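Local atomic coordinates of transcriptional regulator, TetR family (PDB entry 3EUP), a protein that probably binds operator DNA through an N-terminal helix-turn-helix domain and regulates transcription, as other members of the TetR family do. Residues Thr12-Phe15 and Ile16-Thr20; Gly31-Leu34 and Thr35-Thr38. All coordinates share one frame; numbering follows the deposited sequence.

Interaction 1: Thr12-Phe15 and Ile16-Thr20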
loop_
_atom_site.group_PDB
_atom_site.type_symbol
_atom_site.label_atom_id
_atom_site.label_comp_id
_atom_site.label_asym_id
_atom_site.label_seq_id
_atom_site.Cartn_x
_atom_site.Cartn_y
_atom_site.Cartn_z
ATOM N N THR A 12 31.880 3.775 -6.366
ATOM C CA THR A 12 31.300 2.809 -7.276
ATOM C C THR A 12 30.055 2.206 -6.639
ATOM O O THR A 12 28.991 2.070 -7.289
ATOM C CB THR A 12 32.318 1.725 -7.651
ATOM O OG1 THR A 12 33.468 2.354 -8.200
ATOM C CG2 THR A 12 31.732 0.791 -8.682
ATOM N N ARG A 13 30.179 1.890 -5.347
ATOM C CA ARG A 13 29.075 1.385 -4.549
ATOM C C ARG A 13 27.876 2.326 -4.567
ATOM O O ARG A 13 26.743 1.895 -4.778
ATOM C CB ARG A 13 29.546 1.139 -3.113
ATOM C CG ARG A 13 28.461 0.598 -2.199
ATOM C CD ARG A 13 29.024 0.136 -0.862
ATOM N NE ARG A 13 27.973 -0.448 -0.067
ATOM C CZ ARG A 13 27.029 0.250 0.552
ATOM N NH1 ARG A 13 27.025 1.581 0.520
ATOM N NH2 ARG A 13 26.091 -0.390 1.229
ATOM N N GLN A 14 28.127 3.607 -4.372
ATOM C CA GLN A 14 27.068 4.605 -4.382
ATOM C C GLN A 14 26.421 4.785 -5.764
ATOM O O GLN A 14 25.203 4.923 -5.877
ATOM C CB GLN A 14 27.608 5.953 -3.865
ATOM C CG GLN A 14 26.549 7.031 -3.723
ATOM C CD GLN A 14 25.434 6.655 -2.755
ATOM O OE1 GLN A 14 25.630 5.872 -1.810
ATOM N NE2 GLN A 14 24.237 7.214 -2.993
ATOM N N PHE A 15 27.229 4.772 -6.809
ATOM C CA PHE A 15 26.702 4.768 -8.162
ATOM C C PHE A 15 25.795 3.555 -8.420
ATOM O O PHE A 15 24.769 3.688 -9.089
ATOM C CB PHE A 15 27.837 4.794 -9.205
ATOM C CG PHE A 15 27.354 4.560 -10.612
ATOM C CD1 PHE A 15 26.833 5.613 -11.370
ATOM C CD2 PHE A 15 27.409 3.285 -11.176
ATOM C CE1 PHE A 15 26.340 5.389 -12.677
ATOM C CE2 PHE A 15 26.935 3.057 -12.477
ATOM C CZ PHE A 15 26.390 4.115 -13.229
ATOM N N ILE A 16 26.201 2.373 -7.936
ATOM C CA ILE A 16 25.394 1.203 -8.104
ATOM C C ILE A 16 24.048 1.440 -7.427
ATOM O O ILE A 16 23.016 1.131 -8.000
ATOM C CB ILE A 16 25.995 -0.115 -7.496
ATOM C CG1 ILE A 16 27.325 -0.514 -8.106
ATOM C CG2 ILE A 16 25.016 -1.251 -7.699
ATOM C CD1 ILE A 16 27.295 -0.536 -9.534
ATOM N N ILE A 17 24.074 1.962 -6.200
ATOM C CA ILE A 17 22.840 2.164 -5.415
ATOM C C ILE A 17 21.926 3.113 -6.167
ATOM O O ILE A 17 20.743 2.808 -6.411
ATOM C CB ILE A 17 23.123 2.689 -4.006
ATOM C CG1 ILE A 17 23.818 1.608 -3.162
ATOM C CG2 ILE A 17 21.812 3.095 -3.316
ATOM C CD1 ILE A 17 24.511 2.130 -1.867
ATOM N N GLU A 18 22.500 4.235 -6.590
ATOM C CA GLU A 18 21.757 5.288 -7.297
ATOM C C GLU A 18 21.123 4.801 -8.592
ATOM O O GLU A 18 20.001 5.155 -8.883
ATOM C CB GLU A 18 22.671 6.499 -7.556
ATOM C CG GLU A 18 22.914 7.220 -6.261
ATOM C CD GLU A 18 23.911 8.310 -6.320
ATOM O OE1 GLU A 18 24.325 8.720 -7.453
ATOM O OE2 GLU A 18 24.261 8.752 -5.193
ATOM N N SER A 19 21.844 3.971 -9.342
ATOM C CA SER A 19 21.407 3.512 -10.654
ATOM C C SER A 19 20.342 2.462 -10.538
ATOM O O SER A 19 19.469 2.359 -11.410
ATOM C CB SER A 19 22.571 2.861 -11.408
ATOM O OG SER A 19 23.553 3.818 -11.663
ATOM N N THR A 20 20.450 1.620 -9.511
ATOM C CA THR A 20 19.570 0.475 -9.446
ATOM C C THR A 20 18.376 0.675 -8.549
ATOM O O THR A 20 17.447 -0.102 -8.646
ATOM C CB THR A 20 20.282 -0.807 -8.982
ATOM O OG1 THR A 20 20.732 -0.647 -7.626
ATOM C CG2 THR A 20 21.475 -1.127 -9.933
#
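Gln14 and Glu18, Phe15 and Ser19, and Arg13 and Ile17 are i to i+4 pairs on helix 10-31, a long helix of the N-terminal region that, as in TetR-family relatives, probably binds DNA. The polar pair is made by the amide of Gln14: NE2 donates to OE2 of Glu18 over 2.7 Å, in a nearly straight bond (N-H...O 167°). OE2 lies almost in the amide plane but is approached on its anti side, and the amide and carboxylate planes stand 71° apart. A bend at chi2 turns the amide of Gln14 forward along the helix, toward Glu18, whose chain runs out extended beyond CG; both side chains also touch Tyr65. Ser19 plays a different part. Its CB-OG bond is swung beside its own backbone N (chi1 -65°), which lets OG donate to Phe15 O at 2.8 Å. The Ser19 backbone N donates to the same Phe15 O at 2.9 Å, and the two donors arrive from opposite faces of the carbonyl plane, gripping the oxygen twice. The hydroxyl also sits over one face of the Phe15 ring, offset toward the rim, with OG 3.3 Å from CZ. On another side of the helix the CD1 methyl of Ile17 covers one face of the Arg13 guanidinium, 3.5 Å from NH1. Ile16 and Ile17 are buried: Ile16 packs against Leu43, Phe52 and Thr41, and Ile17 against Tyr65 of helix 55-78. Thr20 repeats the serine pattern one residue on, its OG1 and N both donating to Ile16 O. Such hydroxyl bonds back to the i-4 carbonyl, beside regular main-chain bonds, are typical of serine and threonine within an alpha-helix.

Interaction 2: Gly31-Leu34 and Thr35-Thr38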
loop_
_atom_site.group_PDB
_atom_site.type_symbol
_atom_site.label_atom_id
_atom_site.label_comp_id
_atom_site.label_asym_id
_atom_site.label_seq_id
_atom_site.Cartn_x
_atom_site.Cartn_y
_atom_site.Cartn_z
ATOM N N GLY A 31 11.425 -9.287 -9.083
ATOM C CA GLY A 31 11.347 -8.925 -10.485
ATOM C C GLY A 31 12.631 -8.324 -11.061
ATOM O O GLY A 31 12.729 -8.067 -12.266
ATOM N N THR A 32 13.618 -8.076 -10.204
ATOM C CA THR A 32 14.840 -7.432 -10.659
ATOM C C THR A 32 15.861 -8.506 -10.915
ATOM O O THR A 32 16.208 -9.246 -10.003
ATOM C CB THR A 32 15.346 -6.398 -9.619
ATOM O OG1 THR A 32 14.370 -5.340 -9.517
ATOM C CG2 THR A 32 16.695 -5.794 -10.043
ATOM N N SER A 33 16.305 -8.614 -12.162
ATOM C CA SER A 33 17.270 -9.642 -12.579
ATOM C C SER A 33 18.668 -9.052 -12.702
ATOM O O SER A 33 18.867 -7.844 -12.619
ATOM C CB SER A 33 16.901 -10.189 -13.958
ATOM O OG SER A 33 17.210 -9.215 -14.952
ATOM N N LEU A 34 19.635 -9.920 -12.925
ATOM C CA LEU A 34 21.029 -9.477 -13.101
ATOM C C LEU A 34 21.176 -8.581 -14.298
ATOM O O LEU A 34 21.897 -7.588 -14.233
ATOM C CB LEU A 34 21.962 -10.661 -13.260
ATOM C CG LEU A 34 23.431 -10.315 -13.549
ATOM C CD1 LEU A 34 23.992 -9.493 -12.357
ATOM C CD2 LEU A 34 24.216 -11.577 -13.815
ATOM N N THR A 35 20.493 -8.906 -15.393
ATOM C CA THR A 35 20.634 -8.081 -16.588
ATOM C C THR A 35 19.922 -6.733 -16.422
ATOM O O THR A 35 20.290 -5.750 -17.059
ATOM C CB THR A 35 20.142 -8.791 -17.840
ATOM O OG1 THR A 35 18.716 -8.825 -17.825
ATOM C CG2 THR A 35 20.662 -10.195 -17.886
ATOM N N ASP A 36 18.913 -6.671 -15.561
ATOM C CA ASP A 36 18.343 -5.385 -15.173
ATOM C C ASP A 36 19.454 -4.557 -14.510
ATOM O O ASP A 36 19.590 -3.385 -14.794
ATOM C CB ASP A 36 17.171 -5.543 -14.177
ATOM C CG ASP A 36 15.933 -6.213 -14.783
ATOM O OD1 ASP A 36 15.615 -5.973 -15.981
ATOM O OD2 ASP A 36 15.266 -6.978 -14.046
ATOM N N LEU A 37 20.261 -5.187 -13.655
ATOM C CA LEU A 37 21.278 -4.467 -12.881
ATOM C C LEU A 37 22.482 -4.013 -13.721
ATOM O O LEU A 37 22.946 -2.870 -13.578
ATOM C CB LEU A 37 21.776 -5.324 -11.702
ATOM C CG LEU A 37 20.798 -5.690 -10.579
ATOM C CD1 LEU A 37 21.562 -6.419 -9.437
ATOM C CD2 LEU A 37 20.073 -4.460 -10.067
ATOM N N THR A 38 22.992 -4.914 -14.567
ATOM C CA THR A 38 24.084 -4.600 -15.460
ATOM C C THR A 38 23.632 -3.590 -16.525
ATOM O O THR A 38 24.432 -2.764 -16.926
ATOM C CB THR A 38 24.709 -5.860 -16.124
ATOM O OG1 THR A 38 23.741 -6.508 -16.954
ATOM C CG2 THR A 38 25.206 -6.836 -15.093
#
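OD2 of Asp36 is gripped twice by Ser33. The backbone N of Ser33 donates to it at 2.7 Å in an almost straight line (N-H...O 174°), meeting OD2 on its anti side and somewhat out of the carboxylate plane. The Ser33 hydroxyl adds a weak bond from OG to the same OD2 at 3.1 Å. In return, OG of Ser33 accepts from Asp36 N, also at 3.1 Å. This reciprocal pairing is a capping box, with Ser33 as the N-cap of helix 34-41. The hydroxyl reaches the first turn because it lies between its own backbone N and carbonyl carbon (chi1 73°). The helical bonds then begin, Leu37 N to Ser33 O and Thr38 N to Leu34 O, the latter 2.9 Å long. The other carboxylate oxygen, OD1, forms a salt bridge with Lys27 of helix 10-31, which together with the helix N terminus would be expected to favour the charged form of Asp36. With an alanine here in place of the aspartate, the Ser33 N-H is likely to lose its acceptor and Lys27 its counter-charge, leaving the start of the helix less firmly held. Apolar contacts flank the cap: CG2 of Thr32 meets CD2 of Leu37 at 3.6 Å, the two side chains crossing at about a right angle, and CD1 of Leu34 lies 4.0 Å from CG2 of Thr38. Thr32 faces Val23 and Phe24 of helix 10-31 and its OG1 bonds to Gly28 O, whereas Leu37 and Thr38 pack on Ile48 of helix 45-48, so the capped turn is set between these two helices.

After the short helix 2-7, the chain enters helix 10-31, where interaction 1 lies wholly within consecutive turns and closes no loop. The same helix runs on to the short connection at Thr32 and Ser33, and interaction 2 fixes the turn there and starts helix 34-41. The two contacts are therefore in series, neither nested nor crossed, with centres about 13 Å apart. They nevertheless touch: CG2 of Thr20, at the end of interaction 1, packs 3.6 Å from CD2 of Leu37 in interaction 2. That apolar meeting joins helices 10-31 and 34-41, two successive helices of the N-terminal, probably DNA-binding, part of the fold.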